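Local atomic coordinates of endoglucanase (Uncultured bacterium, PDB entry 3X17), a protein that probably hydrolyses internal beta-1,4-glucosidic bonds of cellulose, as a family 9 endoglucanase with an N-terminal Ig-like domain and an (alpha/alpha)6-barrel catalytic domain. Residues A[180-185]-A[230-235]; A[242-247]-A[268-273]. All coordinates share one frame; numbering follows the deposited sequence.

Interaction 1 of 2, residues A[180-185]-A[230-235]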
loop_
_atom_site.group_PDB
_atom_site.type_symbol
_atom_site.label_atom_id
_atom_site.label_comp_id
_atom_site.label_asym_id
_atom_site.label_seq_id
_atom_site.Cartn_x
_atom_site.Cartn_y
_atom_site.Cartn_z
ATOM N N TYR A 180 3.647 -14.744 9.461
ATOM C CA TYR A 180 3.672 -15.658 8.320
ATOM C C TYR A 180 2.281 -16.136 7.953
ATOM O O TYR A 180 2.119 -16.954 7.033
ATOM C CB TYR A 180 4.580 -16.873 8.600
ATOM C CG TYR A 180 6.025 -16.507 8.895
ATOM C CD1 TYR A 180 6.718 -15.610 8.081
ATOM C CD2 TYR A 180 6.708 -17.081 9.964
ATOM C CE1 TYR A 180 8.040 -15.266 8.344
ATOM C CE2 TYR A 180 8.049 -16.776 10.198
ATOM C CZ TYR A 180 8.702 -15.865 9.399
ATOM O OH TYR A 180 10.030 -15.522 9.659
ATOM N N GLY A 181 1.270 -15.567 8.601
ATOM C CA GLY A 181 -0.112 -15.817 8.206
ATOM C C GLY A 181 -0.394 -15.361 6.784
ATOM O O GLY A 181 0.300 -14.514 6.239
ATOM N N LYS A 182 -1.337 -16.025 6.129
ATOM C CA LYS A 182 -1.720 -15.665 4.773
ATOM C C LYS A 182 -3.222 -15.424 4.794
ATOM O O LYS A 182 -3.966 -16.163 5.413
ATOM C CB LYS A 182 -1.381 -16.796 3.814
ATOM C CG LYS A 182 0.101 -17.264 3.920
ATOM C CD LYS A 182 0.475 -18.252 2.822
ATOM C CE LYS A 182 -0.358 -19.527 2.881
ATOM N NZ LYS A 182 0.293 -20.636 2.065
ATOM N N TYR A 183 -3.646 -14.288 4.283
ATOM C CA TYR A 183 -4.996 -13.828 4.596
ATOM C C TYR A 183 -5.643 -13.405 3.307
ATOM O O TYR A 183 -5.086 -12.594 2.581
ATOM C CB TYR A 183 -4.926 -12.616 5.508
ATOM C CG TYR A 183 -4.213 -12.830 6.802
ATOM C CD1 TYR A 183 -2.842 -12.623 6.883
ATOM C CD2 TYR A 183 -4.929 -13.048 7.984
ATOM C CE1 TYR A 183 -2.188 -12.672 8.079
ATOM C CE2 TYR A 183 -4.280 -13.078 9.213
ATOM C CZ TYR A 183 -2.912 -12.940 9.250
ATOM O OH TYR A 183 -2.244 -13.007 10.454
ATOM N N VAL A 184 -6.802 -13.962 2.999
ATOM C CA VAL A 184 -7.426 -13.665 1.721
ATOM C C VAL A 184 -7.841 -12.180 1.598
ATOM O O VAL A 184 -7.867 -11.613 0.488
ATOM C CB VAL A 184 -8.640 -14.556 1.466
ATOM C CG1 VAL A 184 -9.502 -13.936 0.350
ATOM C CG2 VAL A 184 -8.186 -15.944 1.033
ATOM N N THR A 185 -8.087 -11.541 2.737
ATOM C CA THR A 185 -8.765 -10.255 2.758
ATOM C C THR A 185 -7.787 -9.168 2.297
ATOM O O THR A 185 -8.139 -8.298 1.507
ATOM C CB THR A 185 -9.338 -9.955 4.184
ATOM O OG1 THR A 185 -10.177 -11.056 4.604
ATOM C CG2 THR A 185 -10.162 -8.663 4.191
ATOM N N LEU A 230 -2.565 -14.680 -6.759
ATOM C CA LEU A 230 -3.872 -15.123 -7.232
ATOM C C LEU A 230 -3.979 -16.646 -7.273
ATOM O O LEU A 230 -5.069 -17.210 -7.054
ATOM C CB LEU A 230 -4.143 -14.563 -8.620
ATOM C CG LEU A 230 -4.232 -13.028 -8.680
ATOM C CD1 LEU A 230 -4.560 -12.662 -10.105
ATOM C CD2 LEU A 230 -5.350 -12.580 -7.732
ATOM N N GLU A 231 -2.861 -17.302 -7.599
ATOM C CA GLU A 231 -2.814 -18.773 -7.613
ATOM C C GLU A 231 -3.011 -19.390 -6.229
ATOM O O GLU A 231 -3.668 -20.432 -6.080
ATOM C CB GLU A 231 -1.532 -19.259 -8.285
ATOM C CG GLU A 231 -1.638 -19.073 -9.794
ATOM C CD GLU A 231 -0.474 -19.645 -10.596
ATOM O OE1 GLU A 231 0.673 -19.628 -10.092
ATOM O OE2 GLU A 231 -0.696 -20.008 -11.786
ATOM N N TRP A 232 -2.562 -18.669 -5.213
ATOM C CA TRP A 232 -2.895 -19.018 -3.842
ATOM C C TRP A 232 -4.357 -18.844 -3.497
ATOM O O TRP A 232 -4.954 -19.721 -2.887
ATOM C CB TRP A 232 -2.032 -18.251 -2.855
ATOM C CG TRP A 232 -2.327 -18.689 -1.486
ATOM C CD1 TRP A 232 -2.091 -19.927 -0.955
ATOM C CD2 TRP A 232 -3.047 -17.956 -0.487
ATOM N NE1 TRP A 232 -2.550 -19.981 0.336
ATOM C CE2 TRP A 232 -3.188 -18.807 0.631
ATOM C CE3 TRP A 232 -3.509 -16.642 -0.395
ATOM C CZ2 TRP A 232 -3.801 -18.400 1.801
ATOM C CZ3 TRP A 232 -4.133 -16.237 0.780
ATOM C CH2 TRP A 232 -4.287 -17.123 1.851
ATOM N N LEU A 233 -4.958 -17.730 -3.923
ATOM C CA LEU A 233 -6.417 -17.595 -3.896
ATOM C C LEU A 233 -7.192 -18.781 -4.503
ATOM O O LEU A 233 -8.210 -19.203 -3.937
ATOM C CB LEU A 233 -6.877 -16.270 -4.543
ATOM C CG LEU A 233 -6.429 -14.948 -3.897
ATOM C CD1 LEU A 233 -7.228 -13.748 -4.474
ATOM C CD2 LEU A 233 -6.528 -14.982 -2.326
ATOM N N PHE A 234 -6.777 -19.267 -5.681
ATOM C CA PHE A 234 -7.391 -20.467 -6.246
ATOM C C PHE A 234 -7.404 -21.617 -5.216
ATOM O O PHE A 234 -8.421 -22.293 -5.052
ATOM C CB PHE A 234 -6.680 -20.944 -7.533
ATOM C CG PHE A 234 -6.806 -19.995 -8.700
ATOM C CD1 PHE A 234 -8.002 -19.315 -8.955
ATOM C CD2 PHE A 234 -5.749 -19.854 -9.599
ATOM C CE1 PHE A 234 -8.095 -18.424 -10.032
ATOM C CE2 PHE A 234 -5.875 -19.050 -10.740
ATOM C CZ PHE A 234 -7.040 -18.317 -10.944
ATOM N N ARG A 235 -6.280 -21.834 -4.532
ATOM C CA ARG A 235 -6.172 -22.978 -3.599
ATOM C C ARG A 235 -7.060 -22.736 -2.380
ATOM O O ARG A 235 -7.376 -23.673 -1.644
ATOM C CB ARG A 235 -4.715 -23.216 -3.188
ATOM C CG ARG A 235 -3.725 -23.409 -4.377
ATOM C CD ARG A 235 -2.248 -23.432 -3.925
ATOM N NE ARG A 235 -1.353 -23.407 -5.081
ATOM C CZ ARG A 235 -0.582 -22.371 -5.468
ATOM N NH1 ARG A 235 -0.344 -21.313 -4.680
ATOM N NH2 ARG A 235 0.055 -22.450 -6.626
#
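The indole of Trp232 carries the Lys182 chain over one face, with CD of Lys182 lying 4.1 Å above the ring plane, offset toward the rim. CB of Lys182 sits 3.5 Å from CH2 of Trp232, at the six-membered ring. The chain then bends at CE (chi3 -61°), which brings CE of Lys182 to 3.4 Å from NE1 of Trp232. Elsewhere on the six-membered ring the approach is oblique: CG2 of Val184 comes to 4.1 Å from Trp232 CZ3, and the backbone N of Tyr183 to 3.8 Å from Trp232 CH2. CG of Trp232 stands anti to its backbone N (chi1 -176°), directing the side chain toward strand 182-183. NZ of Lys182 and NE1 of Trp232 are both donors, 3.4 Å apart and not bonded to each other; they share the carbonyl of Ala170. NZ also hydrogen-bonds to Gly172 O and makes a salt bridge with Asp152, which likely offsets its buried charge. Beside the indole, CG2 of Val184 meets CD2 of Leu233 at 3.9 Å. Leu233 also touches Thr187 and Ala188 of helix 184-200. Lys182 packs on Cys132, its side chain about 6 Å from the zinc ion. The contact joins strand 182-183 and the start of helix 184-200 to the end of helix 221-235, probably neighbours in the family 9 (alpha/alpha)6 barrel, close to the zinc site of Cys132, Asp148, His149 and His175.

Interaction 2 of 2, residues A[242-247]-A[268-273]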
loop_
_atom_site.group_PDB
_atom_site.type_symbol
_atom_site.label_atom_id
_atom_site.label_comp_id
_atom_site.label_asym_id
_atom_site.label_seq_id
_atom_site.Cartn_x
_atom_site.Cartn_y
_atom_site.Cartn_z
ATOM N N ALA A 242 -17.024 -20.634 -2.819
ATOM C CA ALA A 242 -16.705 -19.894 -1.599
ATOM C C ALA A 242 -15.188 -19.889 -1.316
ATOM O O ALA A 242 -14.484 -20.792 -1.725
ATOM C CB ALA A 242 -17.483 -20.471 -0.392
ATOM N N VAL A 243 -14.700 -18.864 -0.625
ATOM C CA VAL A 243 -13.262 -18.687 -0.417
ATOM C C VAL A 243 -12.933 -18.609 1.073
ATOM O O VAL A 243 -13.603 -17.890 1.821
ATOM C CB VAL A 243 -12.710 -17.429 -1.161
ATOM C CG1 VAL A 243 -11.200 -17.236 -0.901
ATOM C CG2 VAL A 243 -12.952 -17.563 -2.652
ATOM N N TYR A 244 -12.019 -19.475 1.523
ATOM C CA TYR A 244 -11.599 -19.505 2.929
ATOM C C TYR A 244 -10.935 -18.201 3.313
ATOM O O TYR A 244 -10.383 -17.489 2.464
ATOM C CB TYR A 244 -10.646 -20.693 3.210
ATOM C CG TYR A 244 -11.303 -22.043 3.008
ATOM C CD1 TYR A 244 -12.325 -22.472 3.856
ATOM C CD2 TYR A 244 -10.955 -22.858 1.931
ATOM C CE1 TYR A 244 -12.957 -23.696 3.662
ATOM C CE2 TYR A 244 -11.576 -24.086 1.720
ATOM C CZ TYR A 244 -12.587 -24.494 2.581
ATOM O OH TYR A 244 -13.234 -25.700 2.372
ATOM N N HIS A 245 -10.967 -17.894 4.601
ATOM C CA HIS A 245 -10.673 -16.550 5.056
ATOM C C HIS A 245 -9.179 -16.327 5.186
ATOM O O HIS A 245 -8.670 -15.264 4.867
ATOM C CB HIS A 245 -11.347 -16.294 6.395
ATOM C CG HIS A 245 -10.994 -14.981 7.010
ATOM N ND1 HIS A 245 -11.223 -13.775 6.372
ATOM C CD2 HIS A 245 -10.589 -14.672 8.266
ATOM C CE1 HIS A 245 -10.938 -12.784 7.199
ATOM N NE2 HIS A 245 -10.514 -13.302 8.341
ATOM N N LYS A 246 -8.473 -17.318 5.695
ATOM C CA LYS A 246 -7.087 -17.129 6.023
ATOM C C LYS A 246 -6.512 -18.475 6.450
ATOM O O LYS A 246 -7.250 -19.470 6.600
ATOM C CB LYS A 246 -6.945 -16.113 7.163
ATOM C CG LYS A 246 -7.528 -16.613 8.506
ATOM C CD LYS A 246 -7.189 -15.704 9.662
ATOM C CE LYS A 246 -8.004 -16.104 10.907
ATOM N NZ LYS A 246 -7.520 -15.402 12.146
ATOM N N LEU A 247 -5.188 -18.511 6.546
ATOM C CA LEU A 247 -4.465 -19.721 6.824
ATOM C C LEU A 247 -3.360 -19.385 7.791
ATOM O O LEU A 247 -2.498 -18.559 7.496
ATOM C CB LEU A 247 -3.879 -20.289 5.538
ATOM C CG LEU A 247 -3.464 -21.748 5.613
ATOM C CD1 LEU A 247 -3.439 -22.320 4.182
ATOM C CD2 LEU A 247 -2.109 -21.903 6.328
ATOM N N TYR A 268 -8.964 -21.426 7.794
ATOM C CA TYR A 268 -10.118 -20.940 8.543
ATOM C C TYR A 268 -11.340 -20.810 7.634
ATOM O O TYR A 268 -11.219 -20.886 6.409
ATOM C CB TYR A 268 -9.763 -19.616 9.209
ATOM C CG TYR A 268 -8.789 -19.780 10.367
ATOM C CD1 TYR A 268 -7.456 -20.090 10.134
ATOM C CD2 TYR A 268 -9.247 -19.815 11.682
ATOM C CE1 TYR A 268 -6.581 -20.281 11.165
ATOM C CE2 TYR A 268 -8.369 -20.007 12.731
ATOM C CZ TYR A 268 -7.044 -20.237 12.460
ATOM O OH TYR A 268 -6.169 -20.478 13.480
ATOM N N ARG A 269 -12.506 -20.587 8.237
ATOM C CA ARG A 269 -13.776 -20.800 7.571
ATOM C C ARG A 269 -14.024 -19.735 6.504
ATOM O O ARG A 269 -13.468 -18.637 6.574
ATOM C CB ARG A 269 -14.901 -20.738 8.599
ATOM C CG ARG A 269 -15.139 -19.312 9.127
ATOM C CD ARG A 269 -16.190 -19.282 10.210
ATOM N NE ARG A 269 -15.812 -20.118 11.335
ATOM C CZ ARG A 269 -16.680 -20.699 12.156
ATOM N NH1 ARG A 269 -17.992 -20.493 12.013
ATOM N NH2 ARG A 269 -16.230 -21.460 13.147
ATOM N N ILE A 270 -14.858 -20.067 5.520
ATOM C CA ILE A 270 -15.159 -19.132 4.450
ATOM C C ILE A 270 -15.859 -17.867 4.965
ATOM O O ILE A 270 -16.523 -17.872 6.008
ATOM C CB ILE A 270 -16.008 -19.753 3.346
ATOM C CG1 ILE A 270 -17.371 -20.195 3.888
ATOM C CG2 ILE A 270 -15.273 -20.928 2.685
ATOM C CD1 ILE A 270 -18.568 -19.345 3.425
ATOM N N THR A 271 -15.861 -16.858 4.095
ATOM C CA THR A 271 -16.493 -15.590 4.346
ATOM C C THR A 271 -16.980 -15.102 2.975
ATOM O O THR A 271 -16.351 -15.402 1.950
ATOM C CB THR A 271 -15.411 -14.663 4.882
ATOM O OG1 THR A 271 -15.536 -14.503 6.304
ATOM C CG2 THR A 271 -15.361 -13.396 4.162
ATOM N N THR A 272 -18.133 -14.434 2.939
ATOM C CA THR A 272 -18.636 -13.853 1.695
ATOM C C THR A 272 -17.840 -12.636 1.225
ATOM O O THR A 272 -17.650 -12.485 0.033
ATOM C CB THR A 272 -20.138 -13.494 1.778
ATOM O OG1 THR A 272 -20.380 -12.750 2.981
ATOM C CG2 THR A 272 -20.972 -14.766 1.808
ATOM N N GLN A 273 -17.364 -11.778 2.138
ATOM C CA GLN A 273 -16.454 -10.687 1.722
ATOM C C GLN A 273 -15.189 -11.188 1.025
ATOM O O GLN A 273 -14.757 -10.619 0.029
ATOM C CB GLN A 273 -16.119 -9.700 2.868
ATOM C CG GLN A 273 -15.411 -10.300 4.080
ATOM C CD GLN A 273 -13.897 -10.111 4.052
ATOM O OE1 GLN A 273 -13.328 -9.643 3.050
ATOM N NE2 GLN A 273 -13.225 -10.517 5.135
#
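Tyr244 reaches past the backbone of Tyr268 to the side chain of Ile270. Its CB lies 3.3 Å from Tyr268 O; CG, anti to the carbonyl carbon (chi1 -64°), follows beside the same oxygen, and CD1 of Tyr244 meets that oxygen and, at 3.5 Å, CG2 of Ile270. CE1 of Tyr244 still touches this methyl at 3.7 Å, and the OH hydrogen-bonds to Asp159. An alanine in place of Tyr244 would probably open a gap beside Ile270 CG2, where CD1 and CE1 of the ring lie, and leave Asp159 without its phenol partner. The two backbones belong to adjacent antiparallel strands of a small mixed sheet in the family 9 catalytic domain. Here Tyr268 N hydrogen-bonds to Lys246 O at 2.9 Å, nearly straight (169°), whereas Thr271 N to Val243 O and His245 N to Arg269 O are weak. Lys246 lays its extended chain over one face of the Tyr268 ring: CE makes a CH-pi contact 4.0 Å from the ring centroid, and NZ a cation-pi contact at 4.7 Å, 9° off the normal. NZ also hydrogen-bonds to Ser328 OG and Asp324 O. Thr271 OG1 is buried with no partner in the model.

The centres of the two interactions lie about 10 Å apart, on the same side of the chain's centre and within the family 9 catalytic domain. They come in series: interaction 1 closes with helix 221-235, and strand 243-249 of interaction 2 is the next helix or strand along the chain. One mixed sheet connects them, with 182-183 an outermost strand and 243-249 its antiparallel neighbour. The backbones join where Lys182 O and Leu247 N are 2.9 Å apart and Val184 N and His245 O likewise 2.9 Å, both probable hydrogen bonds. Strands 182-183 and 265-271 each lead straight into a helix, so the sheet lies where helices 184-200 and 272-288 begin, consistent with attachment to one end of the barrel.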